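Long-range contact in diol-dehydratase (Roseburia inulinivorans, PDB 5I2A), which probably dehydrates 1,2-propanediol without vitamin B12, as a lyase of the glycyl radical enzyme family: residues Q352-G356 with D428-N432. Residues are numbered along the deposited sequence; the frame is centred on the assembly and turned at random.
Sequences QTVQG and DEARN
The loop leaving strand 346-350, an edge strand within this chain of a five-stranded mixed sheet, meets a short helix at the protein surface. Residues 353-356 form a type I beta turn, closed by Gly356 N to Thr353 O at 2.9 Å. Gln352 enters it extended; Gly356 ends it with positive phi (90°). Asp428 to Ala430 are helical, and Asn432 N bonds to Glu429 O at 2.9 Å. The backbones come closest at Val354 and Asp428, 5.5 Å between CA atoms.

Arg431 carries most of the helix side of the contact, and Val354 most of the turn side. Arg431 chi1 is off a well at -96°, and chi2 and chi3 are t, so the side chain runs extended alongside the turn. NH1 of Arg431 donates to O of Val354 (3.1 Å, 158°), which lies near the guanidinium plane. CA of Gly356 covers one face of that group. A CB there would crowd NH1 and press on the carbonyl O of Gln355.

Val354 is t and lays CG1 3.6 Å from CG of Asp428, whose chi1 is m. Gln352 (m, t) points its CB toward the helix. Its OE1 stays 3.9 Å from NE of Arg431, while NE2 bonds to Asp413. Arg289 hydrogen-bonds to Gln352 O and Asn432 OD1, linking both segments.

The contact rests on one directional hydrogen bond from a charged guanidinium to a neutral backbone carbonyl, plus van der Waals packing, without a salt bridge.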
# COMPACT_ATOMS: atom_id res chain seq x y z
N GLN A 352 14.30 -29.54 -24.65
CA GLN A 352 15.31 -28.90 -25.48
C GLN A 352 16.20 -27.97 -24.69
O GLN A 352 15.79 -27.43 -23.66
CB GLN A 352 14.67 -28.09 -26.61
CG GLN A 352 13.71 -28.86 -27.48
CD GLN A 352 12.95 -27.96 -28.45
OE1 GLN A 352 13.54 -27.21 -29.22
NE2 GLN A 352 11.62 -28.05 -28.42
N THR A 353 17.42 -27.81 -25.18
CA THR A 353 18.31 -26.76 -24.71
C THR A 353 17.90 -25.46 -25.39
O THR A 353 17.09 -25.47 -26.31
CB THR A 353 19.77 -27.08 -25.03
OG1 THR A 353 19.92 -27.11 -26.45
CG2 THR A 353 20.15 -28.44 -24.46
N VAL A 354 18.48 -24.34 -24.96
CA VAL A 354 18.14 -23.05 -25.55
C VAL A 354 18.55 -23.05 -27.03
O VAL A 354 17.90 -22.44 -27.87
CB VAL A 354 18.82 -21.90 -24.77
CG1 VAL A 354 18.67 -20.58 -25.51
CG2 VAL A 354 18.20 -21.79 -23.38
N GLN A 355 19.62 -23.79 -27.31
CA GLN A 355 20.14 -24.00 -28.64
C GLN A 355 19.18 -24.81 -29.55
O GLN A 355 19.31 -24.80 -30.77
CB GLN A 355 21.49 -24.72 -28.51
CG GLN A 355 22.29 -24.90 -29.79
CD GLN A 355 23.68 -25.47 -29.53
OE1 GLN A 355 24.07 -25.71 -28.38
NE2 GLN A 355 24.45 -25.67 -30.59
N GLY A 356 18.22 -25.50 -28.94
CA GLY A 356 17.28 -26.30 -29.71
C GLY A 356 17.71 -27.74 -29.98
O GLY A 356 17.22 -28.37 -30.91
N ASP A 428 13.96 -18.02 -26.72
CA ASP A 428 14.97 -18.62 -25.84
C ASP A 428 14.37 -18.94 -24.46
O ASP A 428 14.73 -19.93 -23.84
CB ASP A 428 16.18 -17.70 -25.64
CG ASP A 428 17.09 -17.59 -26.87
OD1 ASP A 428 16.86 -18.29 -27.86
OD2 ASP A 428 18.06 -16.82 -26.80
N GLU A 429 13.50 -18.06 -23.98
CA GLU A 429 12.90 -18.26 -22.67
C GLU A 429 11.93 -19.43 -22.73
O GLU A 429 11.96 -20.31 -21.89
CB GLU A 429 12.19 -16.98 -22.20
CG GLU A 429 13.15 -15.89 -21.76
CD GLU A 429 12.48 -14.54 -21.58
OE1 GLU A 429 11.37 -14.33 -22.10
OE2 GLU A 429 13.08 -13.68 -20.91
N ALA A 430 11.09 -19.42 -23.75
CA ALA A 430 10.04 -20.41 -23.90
C ALA A 430 10.64 -21.80 -24.03
O ALA A 430 10.10 -22.76 -23.48
CB ALA A 430 9.17 -20.09 -25.13
N ARG A 431 11.77 -21.89 -24.72
CA ARG A 431 12.46 -23.16 -24.88
C ARG A 431 12.95 -23.74 -23.57
O ARG A 431 13.17 -24.94 -23.47
CB ARG A 431 13.66 -23.01 -25.83
CG ARG A 431 13.33 -23.40 -27.25
CD ARG A 431 14.53 -23.29 -28.17
NE ARG A 431 14.11 -23.35 -29.57
CZ ARG A 431 14.89 -23.03 -30.59
NH1 ARG A 431 16.14 -22.63 -30.37
NH2 ARG A 431 14.44 -23.13 -31.83
N ASN A 432 13.11 -22.88 -22.58
CA ASN A 432 13.57 -23.32 -21.28
C ASN A 432 12.41 -23.52 -20.31
O ASN A 432 12.60 -23.50 -19.10
CB ASN A 432 14.57 -22.32 -20.71
CG ASN A 432 15.32 -22.89 -19.53
OD1 ASN A 432 15.78 -24.02 -19.59
ND2 ASN A 432 15.40 -22.13 -18.43